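Side-chain contacts in terminase large subunit (Thermus phage G20c, PDB 5M1P), which powers the ATP-driven translocation of viral DNA into empty capsids and cuts the genome as an endonuclease to begin and end packaging: residues I15-E20 and L26-Y31; A61-E66 and E85-A90. One frame throughout, in Å; residues are numbered along the deposited sequence.

Contact 1. Residues I15-E20 and L26-Y31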
ATOM      1  N   ILE A  15      -9.296  -3.087  11.973  1.00 12.19           N
ATOM      2  CA  ILE A  15      -9.789  -1.893  12.650  1.00 12.36           C
ATOM      3  C   ILE A  15     -10.096  -0.839  11.602  1.00 12.00           C
ATOM      4  O   ILE A  15      -9.296  -0.585  10.692  1.00 11.93           O
ATOM      5  CB  ILE A  15      -8.783  -1.366  13.679  1.00 12.95           C
ATOM      6  CG1 ILE A  15      -8.646  -2.397  14.795  1.00 13.82           C
ATOM      7  CG2 ILE A  15      -9.219  -0.011  14.243  1.00 12.87           C
ATOM      8  CD1 ILE A  15      -7.440  -2.192  15.671  1.00 14.46           C
ATOM      9  N   LEU A  16     -11.267  -0.235  11.739  1.00 11.40           N
ATOM     10  CA  LEU A  16     -11.791   0.704  10.769  1.00 11.61           C
ATOM     11  C   LEU A  16     -11.736   2.094  11.364  1.00 11.36           C
ATOM     12  O   LEU A  16     -12.227   2.320  12.470  1.00 11.65           O
ATOM     13  CB  LEU A  16     -13.217   0.312  10.407  1.00 12.04           C
ATOM     14  CG  LEU A  16     -13.405  -1.143   9.971  1.00 12.62           C
ATOM     15  CD1 LEU A  16     -14.862  -1.380   9.615  1.00 13.02           C
ATOM     16  CD2 LEU A  16     -12.501  -1.487   8.802  1.00 13.27           C
ATOM     17  N   LEU A  17     -11.153   3.023  10.616  1.00 10.94           N
ATOM     18  CA  LEU A  17     -10.847   4.358  11.116  1.00 10.65           C
ATOM     19  C   LEU A  17     -11.586   5.437  10.332  1.00  9.97           C
ATOM     20  O   LEU A  17     -11.594   5.416   9.093  1.00  9.36           O
ATOM     21  CB  LEU A  17      -9.351   4.624  10.974  1.00 11.24           C
ATOM     22  CG  LEU A  17      -8.403   3.623  11.632  1.00 11.88           C
ATOM     23  CD1 LEU A  17      -6.965   3.884  11.198  1.00 12.11           C
ATOM     24  CD2 LEU A  17      -8.538   3.692  13.139  1.00 12.51           C
ATOM     25  N   PRO A  18     -12.173   6.420  11.036  1.00  9.72           N
ATOM     26  CA  PRO A  18     -12.768   7.540  10.317  1.00  9.77           C
ATOM     27  C   PRO A  18     -11.679   8.406   9.686  1.00 10.24           C
ATOM     28  O   PRO A  18     -10.525   8.373  10.125  1.00 10.81           O
ATOM     29  CB  PRO A  18     -13.520   8.294  11.416  1.00 10.03           C
ATOM     30  CG  PRO A  18     -12.702   8.048  12.623  1.00 10.05           C
ATOM     31  CD  PRO A  18     -12.163   6.652  12.495  1.00 10.03           C
ATOM     32  N   TYR A  19     -12.038   9.143   8.646  1.00 10.97           N
ATOM     33  CA  TYR A  19     -11.077   9.981   7.943  1.00 11.72           C
ATOM     34  C   TYR A  19     -11.765  11.193   7.355  1.00 12.63           C
ATOM     35  O   TYR A  19     -13.001  11.248   7.278  1.00 12.31           O
ATOM     36  CB  TYR A  19     -10.369   9.193   6.823  1.00 12.23           C
ATOM     37  CG  TYR A  19     -11.324   8.633   5.779  1.00 12.55           C
ATOM     38  CD1 TYR A  19     -11.934   7.390   5.964  1.00 12.81           C
ATOM     39  CD2 TYR A  19     -11.658   9.362   4.627  1.00 13.38           C
ATOM     40  CE1 TYR A  19     -12.829   6.888   5.033  1.00 13.36           C
ATOM     41  CE2 TYR A  19     -12.548   8.849   3.684  1.00 14.02           C
ATOM     42  CZ  TYR A  19     -13.131   7.616   3.900  1.00 14.04           C
ATOM     43  OH  TYR A  19     -14.018   7.093   2.985  1.00 15.50           O
ATOM     44  N   GLU A  20     -10.951  12.152   6.930  1.00 13.33           N
ATOM     45  CA  GLU A  20     -11.412  13.288   6.141  1.00 14.49           C
ATOM     46  C   GLU A  20     -10.855  13.119   4.734  1.00 14.94           C
ATOM     47  O   GLU A  20      -9.653  12.907   4.562  1.00 14.06           O
ATOM     48  CB  GLU A  20     -10.911  14.602   6.731  1.00 15.73           C
ATOM     49  CG  GLU A  20     -11.528  15.833   6.074  1.00 17.34           C
ATOM     50  CD  GLU A  20     -11.001  17.151   6.612  1.00 18.31           C
ATOM     51  OE1 GLU A  20      -9.926  17.171   7.253  1.00 20.59           O
ATOM     52  OE2 GLU A  20     -11.667  18.184   6.367  1.00 21.18           O
ATOM     53  N   LEU A  26      -7.063  10.406   1.881  1.00 11.80           N
ATOM     54  CA  LEU A  26      -7.918  10.075   3.010  1.00 11.86           C
ATOM     55  C   LEU A  26      -7.081  10.246   4.264  1.00 11.23           C
ATOM     56  O   LEU A  26      -6.178   9.451   4.512  1.00 11.48           O
ATOM     57  CB  LEU A  26      -8.423   8.637   2.907  1.00 12.49           C
ATOM     58  CG  LEU A  26      -9.160   8.261   1.617  1.00 13.21           C
ATOM     59  CD1 LEU A  26      -9.856   6.913   1.776  1.00 13.78           C
ATOM     60  CD2 LEU A  26     -10.120   9.347   1.173  1.00 13.78           C
ATOM     61  N   VAL A  27      -7.380  11.263   5.063  1.00 10.76           N
ATOM     62  CA  VAL A  27      -6.521  11.619   6.191  1.00 10.98           C
ATOM     63  C   VAL A  27      -7.214  11.160   7.450  1.00 10.23           C
ATOM     64  O   VAL A  27      -8.273  11.679   7.797  1.00 10.77           O
ATOM     65  CB  VAL A  27      -6.241  13.135   6.271  1.00 11.38           C
ATOM     66  CG1 VAL A  27      -5.266  13.447   7.411  1.00 11.80           C
ATOM     67  CG2 VAL A  27      -5.666  13.629   4.951  1.00 11.71           C
ATOM     68  N   VAL A  28      -6.610  10.181   8.119  1.00 10.28           N
ATOM     69  CA  VAL A  28      -7.106   9.666   9.391  1.00 10.42           C
ATOM     70  C   VAL A  28      -6.586  10.542  10.520  1.00 10.79           C
ATOM     71  O   VAL A  28      -7.332  10.942  11.424  1.00 11.29           O
ATOM     72  CB  VAL A  28      -6.675   8.203   9.617  1.00 10.56           C
ATOM     73  CG1 VAL A  28      -7.099   7.725  10.995  1.00 10.85           C
ATOM     74  CG2 VAL A  28      -7.312   7.309   8.559  1.00 10.64           C
ATOM     75  N   GLU A  29      -5.292  10.811  10.499  1.00 11.12           N
ATOM     76  CA  GLU A  29      -4.720  11.694  11.493  1.00 12.24           C
ATOM     77  C   GLU A  29      -3.498  12.394  10.967  1.00 11.47           C
ATOM     78  O   GLU A  29      -2.742  11.866  10.136  1.00 11.30           O
ATOM     79  CB  GLU A  29      -4.420  10.944  12.777  1.00 14.16           C
ATOM     80  CG  GLU A  29      -3.403   9.839  12.671  1.00 15.70           C
ATOM     81  CD  GLU A  29      -3.324   9.038  13.953  1.00 17.88           C
ATOM     82  OE1 GLU A  29      -2.389   9.272  14.741  1.00 20.67           O
ATOM     83  OE2 GLU A  29      -4.225   8.201  14.186  1.00 20.19           O
ATOM     84  N   ASP A  30      -3.314  13.608  11.466  1.00 10.85           N
ATOM     85  CA  ASP A  30      -2.187  14.420  11.051  1.00 11.02           C
ATOM     86  C   ASP A  30      -0.933  13.919  11.752  1.00 10.57           C
ATOM     87  O   ASP A  30      -0.994  13.124  12.695  1.00 10.50           O
ATOM     88  CB  ASP A  30      -2.470  15.903  11.315  1.00 11.61           C
ATOM     89  CG  ASP A  30      -3.481  16.495  10.332  1.00 12.34           C
ATOM     90  OD1 ASP A  30      -3.481  16.124   9.139  1.00 13.80           O
ATOM     91  OD2 ASP A  30      -4.259  17.371  10.741  1.00 12.47           O
ATOM     92  N   TYR A  31       0.213  14.349  11.237  1.00 10.25           N
ATOM     93  CA  TYR A  31       1.519  13.962  11.743  1.00 10.59           C
ATOM     94  C   TYR A  31       1.657  14.181  13.261  1.00 10.97           C
ATOM     95  O   TYR A  31       1.348  15.261  13.771  1.00 11.15           O
ATOM     96  CB  TYR A  31       2.566  14.800  11.017  1.00 10.43           C
ATOM     97  CG  TYR A  31       3.991  14.612  11.479  1.00 10.22           C
ATOM     98  CD1 TYR A  31       4.551  13.330  11.609  1.00 10.19           C
ATOM     99  CD2 TYR A  31       4.809  15.713  11.734  1.00 10.54           C
ATOM    100  CE1 TYR A  31       5.863  13.145  11.994  1.00 10.47           C
ATOM    101  CE2 TYR A  31       6.127  15.545  12.114  1.00 10.65           C
ATOM    102  CZ  TYR A  31       6.653  14.266  12.264  1.00 10.58           C
ATOM    103  OH  TYR A  31       7.966  14.093  12.658  1.00 11.52           O
TER
HETATM  104  O   HOH W   1     -10.034  10.623  11.507  1.00 17.71           O

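Contact 2. Residues A61-E66 and E85-A90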
ATOM      1  N   ALA A  61      -1.254   1.955  12.787  1.00 10.56           N
ATOM      2  CA  ALA A  61      -2.414   2.514  12.103  1.00 10.56           C
ATOM      3  C   ALA A  61      -2.024   3.332  10.886  1.00  9.94           C
ATOM      4  O   ALA A  61      -1.055   4.086  10.910  1.00  9.77           O
ATOM      5  CB  ALA A  61      -3.234   3.362  13.059  1.00 10.76           C
ATOM      6  N   ILE A  62      -2.794   3.179   9.815  1.00  9.74           N
ATOM      7  CA  ILE A  62      -2.668   4.036   8.657  1.00  9.82           C
ATOM      8  C   ILE A  62      -3.139   5.437   9.048  1.00  9.69           C
ATOM      9  O   ILE A  62      -4.255   5.619   9.561  1.00 11.14           O
ATOM     10  CB  ILE A  62      -3.487   3.500   7.462  1.00  9.95           C
ATOM     11  CG1 ILE A  62      -2.943   2.143   6.994  1.00 10.17           C
ATOM     12  CG2 ILE A  62      -3.544   4.515   6.330  1.00 10.32           C
ATOM     13  CD1 ILE A  62      -1.510   2.168   6.506  1.00 10.00           C
ATOM     14  N   ALA A  63      -2.263   6.415   8.848  1.00  9.28           N
ATOM     15  CA  ALA A  63      -2.550   7.821   9.145  1.00  9.22           C
ATOM     16  C   ALA A  63      -3.127   8.549   7.943  1.00  8.98           C
ATOM     17  O   ALA A  63      -3.885   9.508   8.095  1.00  9.08           O
ATOM     18  CB  ALA A  63      -1.284   8.522   9.607  1.00  9.46           C
ATOM     19  N   CYS A  64      -2.756   8.118   6.730  1.00  8.77           N
ATOM     20  CA  CYS A  64      -3.163   8.794   5.509  1.00  9.46           C
ATOM     21  C   CYS A  64      -3.005   7.814   4.360  1.00  9.21           C
ATOM     22  O   CYS A  64      -2.048   7.030   4.355  1.00  8.63           O
ATOM     23  CB  CYS A  64      -2.262  10.010   5.291  1.00  9.97           C
ATOM     24  SG  CYS A  64      -2.743  11.025   3.888  1.00 11.73           S
ATOM     25  N   LEU A  65      -3.939   7.835   3.421  1.00  9.36           N
ATOM     26  CA  LEU A  65      -3.820   7.026   2.215  1.00  9.55           C
ATOM     27  C   LEU A  65      -4.150   7.899   1.026  1.00  9.58           C
ATOM     28  O   LEU A  65      -5.207   8.511   1.001  1.00  9.90           O
ATOM     29  CB  LEU A  65      -4.767   5.831   2.303  1.00  9.91           C
ATOM     30  CG  LEU A  65      -4.633   4.842   1.130  1.00 10.42           C
ATOM     31  CD1 LEU A  65      -4.813   3.421   1.637  1.00 10.82           C
ATOM     32  CD2 LEU A  65      -5.593   5.139  -0.006  1.00 10.58           C
ATOM     33  N   GLU A  66      -3.241   7.975   0.055  1.00  9.16           N
ATOM     34  CA  GLU A  66      -3.449   8.774  -1.144  1.00  9.87           C
ATOM     35  C   GLU A  66      -3.552   7.833  -2.320  1.00  9.68           C
ATOM     36  O   GLU A  66      -2.740   6.915  -2.448  1.00 10.46           O
ATOM     37  CB  GLU A  66      -2.308   9.776  -1.347  1.00 10.41           C
ATOM     38  CG  GLU A  66      -2.553  10.722  -2.514  1.00 11.37           C
ATOM     39  CD  GLU A  66      -1.701  11.974  -2.477  1.00 12.25           C
ATOM     40  OE1 GLU A  66      -0.736  12.038  -1.697  1.00 14.05           O
ATOM     41  OE2 GLU A  66      -2.025  12.918  -3.232  1.00 14.11           O
ATOM     42  N   GLU A  85       7.366  14.365   3.535  1.00  9.68           N
ATOM     43  CA  GLU A  85       7.672  15.572   4.292  1.00 10.25           C
ATOM     44  C   GLU A  85       6.599  15.875   5.343  1.00  9.85           C
ATOM     45  O   GLU A  85       6.927  16.236   6.473  1.00  9.52           O
ATOM     46  CB  GLU A  85       7.889  16.759   3.344  1.00 11.29           C
ATOM     47  CG  GLU A  85       9.190  16.665   2.553  1.00 12.84           C
ATOM     48  CD  GLU A  85       9.390  17.807   1.574  1.00 14.81           C
ATOM     49  OE1 GLU A  85      10.361  17.733   0.791  1.00 18.06           O
ATOM     50  OE2 GLU A  85       8.577  18.760   1.548  1.00 17.07           O
ATOM     51  N   ASP A  86       5.326  15.686   4.987  1.00  9.32           N
ATOM     52  CA  ASP A  86       4.231  15.930   5.922  1.00  9.71           C
ATOM     53  C   ASP A  86       4.365  15.052   7.161  1.00  9.51           C
ATOM     54  O   ASP A  86       4.037  15.488   8.253  1.00  9.93           O
ATOM     55  CB  ASP A  86       2.870  15.633   5.285  1.00 10.16           C
ATOM     56  CG  ASP A  86       2.444  16.647   4.207  1.00 10.82           C
ATOM     57  OD1 ASP A  86       3.032  17.732   4.068  1.00 11.23           O
ATOM     58  OD2 ASP A  86       1.476  16.339   3.492  1.00 12.21           O
ATOM     59  N   TYR A  87       4.821  13.813   6.983  1.00  9.30           N
ATOM     60  CA  TYR A  87       4.984  12.850   8.082  1.00  9.38           C
ATOM     61  C   TYR A  87       6.438  12.670   8.545  1.00  9.55           C
ATOM     62  O   TYR A  87       6.891  11.568   8.881  1.00  9.88           O
ATOM     63  CB  TYR A  87       4.280  11.537   7.720  1.00  9.18           C
ATOM     64  CG  TYR A  87       2.777  11.704   7.739  1.00  9.13           C
ATOM     65  CD1 TYR A  87       2.069  12.115   6.605  1.00  9.24           C
ATOM     66  CD2 TYR A  87       2.063  11.493   8.909  1.00  9.25           C
ATOM     67  CE1 TYR A  87       0.689  12.288   6.642  1.00  9.25           C
ATOM     68  CE2 TYR A  87       0.695  11.654   8.941  1.00  9.10           C
ATOM     69  CZ  TYR A  87       0.008  12.061   7.813  1.00  9.21           C
ATOM     70  OH  TYR A  87      -1.350  12.238   7.855  1.00  9.81           O
ATOM     71  N   GLY A  88       7.154  13.791   8.623  1.00 10.38           N
ATOM     72  CA  GLY A  88       8.453  13.840   9.289  1.00 10.96           C
ATOM     73  C   GLY A  88       9.567  13.162   8.526  1.00 11.36           C
ATOM     74  O   GLY A  88      10.393  12.461   9.116  1.00 11.74           O
ATOM     75  N   HIS A  89       9.561  13.350   7.206  1.00 11.95           N
ATOM     76  CA  HIS A  89      10.454  12.648   6.283  1.00 12.61           C
ATOM     77  C   HIS A  89      10.302  11.149   6.421  1.00 11.76           C
ATOM     78  O   HIS A  89      11.273  10.409   6.546  1.00 12.27           O
ATOM     79  CB  HIS A  89      11.913  13.095   6.460  1.00 14.09           C
ATOM     80  CG  HIS A  89      12.141  14.518   6.077  1.00 15.90           C
ATOM     81  ND1 HIS A  89      12.316  15.519   7.006  1.00 16.95           N
ATOM     82  CD2 HIS A  89      12.186  15.115   4.863  1.00 16.60           C
ATOM     83  CE1 HIS A  89      12.477  16.671   6.379  1.00 16.94           C
ATOM     84  NE2 HIS A  89      12.406  16.453   5.079  1.00 17.49           N
ATOM     85  N   ALA A  90       9.043  10.710   6.392  1.00 10.64           N
ATOM     86  CA  ALA A  90       8.713   9.295   6.447  1.00 10.49           C
ATOM     87  C   ALA A  90       9.377   8.591   5.277  1.00 10.31           C
ATOM     88  O   ALA A  90       9.345   9.095   4.151  1.00 11.53           O
ATOM     89  CB  ALA A  90       7.214   9.108   6.368  1.00 10.32           C
TER

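Contact 1. Residues I15-E20 and L26-Y31
The carbonyl oxygens of P18 and V28 are joined by one water, which donates a hydrogen bond of 2.7 Å to P18 O and another of the same length to V28 O. Where the water stops, direct pairing takes over: V27 N donates to E20 O at 2.8 Å and E20 N to V27 O at 2.9 Å. These two nearly straight bonds define E20 and V27 as an antiparallel hydrogen-bonded pair.

Apolar packing flanks the pair. The chi1 of 59° sets Y19 CG between its backbone N and carbonyl carbon, laying the ring alongside L26. L26 CD1 sits over one face, 4.1 Å from the ring centroid and 20° off its normal, a CH-pi contact, while L26 CD2 approaches Y19 CE2 at 3.5 Å. The side chains of L17 and V28 cross at about a right angle, with L17 CB 3.8 Å from V28 CG1.

The carboxylate of E20 turns to R22, forming a salt bridge. This is the beta hairpin of strands 15-22 and 25-27, set in the mixed sheet between strand 142-144, whose P144 touches Y19 and V28, and strand 61-69, whose C64 touches V27.

Contact 2. Residues A61-E66 and E85-A90
The ring of Y87, just past helix 73-86, packs against a classic beta bulge in strand 61-69 of the RNase H-like nuclease domain. A63 and C64 form the bulge: both face V54 of the adjacent antiparallel strand 49-56, and both have backbone hydrogen bonds to it. Both also direct CB toward the segment that carries Y87.

Van der Waals contact accounts for the whole meeting, since no hydrogen bond crosses between the two segments. The methyl of A63 lies 3.8 Å from Y87 CE2, while C64 CB is 4.0 Å from Y87 CZ. The two beta carbons therefore touch the outer part of the ring, both obliquely. Some 115 Å² is buried between the segments, and all three touching residues are buried. The 9.1 Å separation of A63 CA and Y87 CA shows that the tyrosine side chain bridges the gap between the backbones. Its CG stands anti to the carbonyl carbon (chi1 -71°), sending the ring from the helix end to the strand.

Polar and aromatic partners come from other parts of the fold. The buried hydroxyl of Y87 is hydrogen-bonded to E29 O, and the ring also meets that of Y37 on strand 37-42, their planes about 55° apart. Within the bulge, C64 SG lies anti to its backbone N (chi1 -175°), leaving C64 CB to touch the phenol oxygen, Y87 OH, at 3.5 Å.

Contact 1 closes before contact 2 opens along the chain, and their centres lie about 11 Å apart on the same side of the chain's centre. Neighbouring strands 25-27 and 61-69 place both in the mixed sheet, joined by a probable hydrogen bond from L26 N to L65 O, 2.8 Å long. A second junction uses the end of helix 73-86: besides the tyrosine hydroxyl already bound by E29, Y31 CB packs 3.2 Å from D86 O. Together they join the hairpin strands of the mixed sheet to strand 61-69 and to the end of helix 73-86, away from the calcium site.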